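Local coordinates for arginine phosphatase Ywle (Geobacillus stearothermophilus, PDB 4PIC), which removes phosphate from phosphoarginine residues of proteins, probably counteracting the arginine kinase McsB, and shows almost no activity on phosphotyrosine peptides, at residues K26-V31 with K143-Q148; M82-K87 with D112-D117. All blocks are in the same frame, centred on the assembly; numbering follows the deposited sequence.

Contact 1 (K26-V31 with K143-Q148)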
loop_
_atom_site.group_PDB
_atom_site.type_symbol
_atom_site.label_atom_id
_atom_site.label_comp_id
_atom_site.label_asym_id
_atom_site.label_seq_id
_atom_site.Cartn_x
_atom_site.Cartn_y
_atom_site.Cartn_z
ATOM N N LYS A 26 -2.643 -28.546 3.427
ATOM C CA LYS A 26 -1.727 -29.676 3.248
ATOM C C LYS A 26 -1.165 -30.204 4.563
ATOM O O LYS A 26 -0.658 -31.329 4.611
ATOM C CB LYS A 26 -0.571 -29.296 2.329
ATOM C CG LYS A 26 -0.981 -28.966 0.901
ATOM C CD LYS A 26 0.229 -28.516 0.096
ATOM C CE LYS A 26 -0.111 -28.383 -1.375
ATOM N NZ LYS A 26 -0.405 -29.718 -1.980
ATOM N N GLN A 27 -1.211 -29.386 5.612
ATOM C CA GLN A 27 -0.725 -29.787 6.936
ATOM C C GLN A 27 0.695 -30.342 6.868
ATOM O O GLN A 27 0.994 -31.436 7.379
ATOM C CB GLN A 27 -1.678 -30.807 7.564
ATOM C CG GLN A 27 -3.006 -30.193 7.985
ATOM C CD GLN A 27 -2.863 -29.307 9.204
ATOM O OE1 GLN A 27 -2.489 -29.774 10.281
ATOM N NE2 GLN A 27 -3.156 -28.020 9.043
ATOM N N LEU A 28 1.573 -29.600 6.204
ATOM C CA LEU A 28 2.952 -30.044 6.058
ATOM C C LEU A 28 3.679 -29.922 7.392
ATOM O O LEU A 28 3.688 -28.856 7.999
ATOM C CB LEU A 28 3.679 -29.200 5.012
ATOM C CG LEU A 28 3.093 -29.074 3.610
ATOM C CD1 LEU A 28 3.959 -28.111 2.798
ATOM C CD2 LEU A 28 2.990 -30.429 2.927
ATOM N N PRO A 29 4.295 -31.021 7.856
ATOM C CA PRO A 29 5.096 -30.938 9.083
ATOM C C PRO A 29 6.187 -29.877 8.957
ATOM O O PRO A 29 6.794 -29.757 7.896
ATOM C CB PRO A 29 5.732 -32.334 9.176
ATOM C CG PRO A 29 4.784 -33.222 8.454
ATOM C CD PRO A 29 4.208 -32.399 7.332
ATOM N N GLY A 30 6.423 -29.108 10.014
ATOM C CA GLY A 30 7.505 -28.141 10.003
ATOM C C GLY A 30 7.211 -26.870 9.220
ATOM O O GLY A 30 8.116 -26.076 8.975
ATOM N N VAL A 31 5.955 -26.682 8.822
ATOM C CA VAL A 31 5.565 -25.498 8.055
ATOM C C VAL A 31 4.418 -24.776 8.744
ATOM O O VAL A 31 3.374 -25.369 9.010
ATOM C CB VAL A 31 5.150 -25.879 6.607
ATOM C CG1 VAL A 31 4.632 -24.643 5.844
ATOM C CG2 VAL A 31 6.306 -26.544 5.862
ATOM N N LYS A 143 9.047 -28.343 -2.928
ATOM C CA LYS A 143 10.326 -27.672 -2.713
ATOM C C LYS A 143 10.730 -27.721 -1.242
ATOM O O LYS A 143 11.860 -28.091 -0.916
ATOM C CB LYS A 143 10.260 -26.227 -3.214
ATOM C CG LYS A 143 11.561 -25.444 -3.068
ATOM C CD LYS A 143 11.376 -23.993 -3.504
ATOM C CE LYS A 143 12.606 -23.149 -3.202
ATOM N NZ LYS A 143 13.730 -23.405 -4.141
ATOM N N LEU A 144 9.811 -27.381 -0.346
ATOM C CA LEU A 144 10.134 -27.348 1.081
ATOM C C LEU A 144 10.423 -28.748 1.613
ATOM O O LEU A 144 11.404 -28.961 2.330
ATOM C CB LEU A 144 9.000 -26.722 1.897
ATOM C CG LEU A 144 8.557 -25.304 1.532
ATOM C CD1 LEU A 144 7.515 -24.795 2.513
ATOM C CD2 LEU A 144 9.735 -24.362 1.468
ATOM N N GLN A 145 9.582 -29.710 1.252
ATOM C CA GLN A 145 9.764 -31.074 1.745
ATOM C C GLN A 145 11.021 -31.734 1.188
ATOM O O GLN A 145 11.664 -32.539 1.874
ATOM C CB GLN A 145 8.530 -31.919 1.456
ATOM C CG GLN A 145 7.309 -31.457 2.253
ATOM C CD GLN A 145 6.202 -32.488 2.283
ATOM O OE1 GLN A 145 5.848 -33.058 1.252
ATOM N NE2 GLN A 145 5.648 -32.728 3.466
ATOM N N THR A 146 11.367 -31.421 -0.056
ATOM C CA THR A 146 12.621 -31.917 -0.620
ATOM C C THR A 146 13.816 -31.407 0.192
ATOM O O THR A 146 14.754 -32.164 0.479
ATOM C CB THR A 146 12.788 -31.515 -2.096
ATOM O OG1 THR A 146 11.778 -32.143 -2.894
ATOM C CG2 THR A 146 14.175 -31.905 -2.614
ATOM N N GLU A 147 13.787 -30.130 0.565
ATOM C CA GLU A 147 14.847 -29.553 1.382
ATOM C C GLU A 147 14.889 -30.204 2.758
ATOM O O GLU A 147 15.962 -30.566 3.250
ATOM C CB GLU A 147 14.665 -28.038 1.523
ATOM C CG GLU A 147 15.836 -27.329 2.197
ATOM C CD GLU A 147 15.832 -27.444 3.721
ATOM O OE1 GLU A 147 16.935 -27.461 4.317
ATOM O OE2 GLU A 147 14.733 -27.516 4.323
ATOM N N GLN A 148 13.727 -30.366 3.374
ATOM C CA GLN A 148 13.654 -30.979 4.692
ATOM C C GLN A 148 14.237 -32.392 4.690
ATOM O O GLN A 148 15.001 -32.759 5.588
ATOM C CB GLN A 148 12.209 -31.051 5.161
ATOM C CG GLN A 148 11.570 -29.701 5.434
ATOM C CD GLN A 148 10.103 -29.839 5.758
ATOM O OE1 GLN A 148 9.380 -30.576 5.085
ATOM N NE2 GLN A 148 9.656 -29.146 6.803
HETATM O O HOH W 1 6.844 -31.185 5.568
#
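Gln-148 reaches from helix 123-150 with its carboxamide to the carbonyl of Pro-29. Its CG lies anti to the carbonyl carbon (chi1 -67°) and the chain runs extended beyond it, carrying the amide up to the turn. Gln-148 NE2 donates to Pro-29 O over 3.1 Å in a nearly straight bond (167°), the oxygen lying close to the plane of the amide. A water gives a second bond to Pro-29 O, donates to Gln-148 OE1 at 2.7 Å and accepts from Gln-145 NE2, so one solvent molecule ties both glutamines to the turn. The receiving loop is a type II beta turn from Leu-28 to Val-31, with Gly-30 at its positive-phi position; it closes the beta-alpha-beta crossover from strand 3-9 through helix 15-25 to strand 31-37, in the low molecular weight phosphatase fold. An alanine in place of Gln-148 would probably leave Pro-29 O without its amide donor and the water without one of its acceptors. Gln-145, likewise extended, crosses Leu-28 obliquely, its NE2 lying 3.6 Å from Leu-28 CD2. Deeper, Val-31 CG2 meets Leu-144 CD1 at 4.0 Å, the two side chains at about a right angle, and both residues also pack on Tyr-3 of strand 3-9.

Contact 2 (M82-K87 with D112-D117)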
loop_
_atom_site.group_PDB
_atom_site.type_symbol
_atom_site.label_atom_id
_atom_site.label_comp_id
_atom_site.label_asym_id
_atom_site.label_seq_id
_atom_site.Cartn_x
_atom_site.Cartn_y
_atom_site.Cartn_z
HETATM N N MSE A 82 1.999 -11.864 -3.678
HETATM C CA MSE A 82 1.151 -12.307 -4.779
HETATM C C MSE A 82 1.612 -11.740 -6.120
HETATM O O MSE A 82 1.401 -12.353 -7.166
HETATM C CB MSE A 82 -0.326 -11.954 -4.516
HETATM C CG MSE A 82 -0.946 -12.651 -3.287
HETATM SE SE MSE A 82 -1.050 -14.588 -3.376
HETATM C CE MSE A 82 0.712 -15.047 -2.753
ATOM N N THR A 83 2.216 -10.555 -6.090
ATOM C CA THR A 83 2.623 -9.863 -7.315
ATOM C C THR A 83 3.969 -9.191 -7.098
ATOM O O THR A 83 4.368 -8.970 -5.957
ATOM C CB THR A 83 1.617 -8.749 -7.704
ATOM O OG1 THR A 83 1.708 -7.665 -6.767
ATOM C CG2 THR A 83 0.185 -9.271 -7.748
ATOM N N SER A 84 4.643 -8.822 -8.182
ATOM C CA SER A 84 5.886 -8.061 -8.068
ATOM C C SER A 84 5.664 -6.691 -7.419
ATOM O O SER A 84 6.506 -6.223 -6.640
ATOM C CB SER A 84 6.581 -7.926 -9.427
ATOM O OG SER A 84 5.755 -7.268 -10.363
ATOM N N GLY A 85 4.526 -6.065 -7.717
ATOM C CA GLY A 85 4.171 -4.796 -7.102
ATOM C C GLY A 85 4.142 -4.916 -5.595
ATOM O O GLY A 85 4.659 -4.059 -4.880
ATOM N N HIS A 86 3.551 -5.999 -5.099
ATOM C CA HIS A 86 3.518 -6.217 -3.658
ATOM C C HIS A 86 4.923 -6.458 -3.124
ATOM O O HIS A 86 5.288 -5.933 -2.068
ATOM C CB HIS A 86 2.626 -7.405 -3.308
ATOM C CG HIS A 86 1.167 -7.131 -3.476
ATOM N ND1 HIS A 86 0.377 -7.841 -4.352
ATOM C CD2 HIS A 86 0.352 -6.230 -2.874
ATOM C CE1 HIS A 86 -0.863 -7.381 -4.293
ATOM N NE2 HIS A 86 -0.904 -6.410 -3.400
ATOM N N LYS A 87 5.699 -7.276 -3.833
ATOM C CA LYS A 87 7.085 -7.511 -3.449
ATOM C C LYS A 87 7.844 -6.195 -3.336
ATOM O O LYS A 87 8.530 -5.945 -2.336
ATOM C CB LYS A 87 7.777 -8.434 -4.449
ATOM C CG LYS A 87 9.245 -8.690 -4.105
ATOM C CD LYS A 87 9.925 -9.541 -5.159
ATOM C CE LYS A 87 11.419 -9.263 -5.205
ATOM N NZ LYS A 87 11.671 -7.825 -5.508
ATOM N N ASP A 112 9.225 -14.918 -13.334
ATOM C CA ASP A 112 8.303 -14.085 -12.585
ATOM C C ASP A 112 6.905 -14.060 -13.181
ATOM O O ASP A 112 6.695 -14.391 -14.351
ATOM C CB ASP A 112 8.865 -12.679 -12.369
ATOM C CG ASP A 112 8.863 -12.279 -10.905
ATOM O OD1 ASP A 112 9.917 -11.835 -10.403
ATOM O OD2 ASP A 112 7.796 -12.414 -10.253
ATOM N N GLY A 113 5.944 -13.696 -12.343
ATOM C CA GLY A 113 4.555 -13.644 -12.744
ATOM C C GLY A 113 3.734 -13.204 -11.555
ATOM O O GLY A 113 4.161 -13.374 -10.406
ATOM N N ASP A 114 2.577 -12.621 -11.838
ATOM C CA ASP A 114 1.643 -12.213 -10.800
ATOM C C ASP A 114 0.474 -13.170 -10.771
ATOM O O ASP A 114 0.043 -13.668 -11.813
ATOM C CB ASP A 114 1.111 -10.804 -11.074
ATOM C CG ASP A 114 2.188 -9.746 -11.011
ATOM O OD1 ASP A 114 3.273 -10.044 -10.486
ATOM O OD2 ASP A 114 1.934 -8.616 -11.479
ATOM N N ILE A 115 -0.055 -13.409 -9.577
ATOM C CA ILE A 115 -1.279 -14.188 -9.447
ATOM C C ILE A 115 -2.428 -13.352 -10.013
ATOM O O ILE A 115 -2.491 -12.139 -9.775
ATOM C CB ILE A 115 -1.553 -14.557 -7.976
ATOM C CG1 ILE A 115 -0.409 -15.408 -7.419
ATOM C CG2 ILE A 115 -2.907 -15.257 -7.832
ATOM C CD1 ILE A 115 -0.188 -16.705 -8.174
ATOM N N ALA A 116 -3.309 -13.979 -10.789
ATOM C CA ALA A 116 -4.451 -13.275 -11.382
ATOM C C ALA A 116 -5.211 -12.438 -10.354
ATOM O O ALA A 116 -5.517 -12.918 -9.263
ATOM C CB ALA A 116 -5.395 -14.264 -12.053
ATOM N N ASP A 117 -5.523 -11.193 -10.716
ATOM C CA ASP A 117 -6.267 -10.284 -9.848
ATOM C C ASP A 117 -7.750 -10.274 -10.209
ATOM O O ASP A 117 -8.126 -9.802 -11.285
ATOM C CB ASP A 117 -5.711 -8.863 -9.987
ATOM C CG ASP A 117 -6.216 -7.929 -8.907
ATOM O OD1 ASP A 117 -7.191 -8.273 -8.214
ATOM O OD2 ASP A 117 -5.646 -6.832 -8.752
HETATM O O HOH W 2 3.581 -14.591 -7.805
HETATM O O HOH W 3 2.847 -6.493 -10.060
#
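Asp-114 lays the CB-CG end of its side chain against Thr-83 CB and CG2. Its chi1 of -65° sets CG beside the backbone N, 3.5 Å from Thr-83 CB. Asp-114 OD1 accepts from Ser-84 N at 2.9 Å, a bond that meets the oxygen from above the carboxylate plane. OD2 is reached through a water that donates to it and accepts from Gly-85 N. Thr-83 is the N-cap of helix 84-93: its OG1 accepts from His-86 N at 3.0 Å, while its CG2 rests 3.8 Å from Asp-114 CB. On the inner side Ile-115 N donates to Met-82 O over 3.0 Å, the N-H...O angle 176°. There the bent selenomethionine side chain of Met-82 brings SE to 4.2 Å from Ile-115 CG1; both side chains pack on Leu-133. Ile-115 O accepts from Arg-15, probably an active-site residue, and Asp-117, the probable proton donor, follows two residues later. The bonds from Ser-84 N and, through water, Gly-85 N hold the Asp-114 carboxylate at the helix start, where the N-terminal dipole would probably favour its charged form, three residues before Asp-117.

Contact 1 lies at the surface and contact 2 is partly buried; they stand on opposite sides of the chain's centre, their centres about 23 Å apart, and do not touch. Both tie a link between secondary structures to a helix or its start, and helix 123-150 takes part in each: it supplies segment 143-148 directly, whereas in contact 2 its Leu-133 packs against Met-82 and Ile-115. The chemistry follows the setting, though water bridges both. Neutral amides serve the outer turn, away from the annotated sites, while a carboxylate at a helix start and a backbone bond serve the inner contact, whose residues adjoin Cys-9, the nucleophile, and Arg-15.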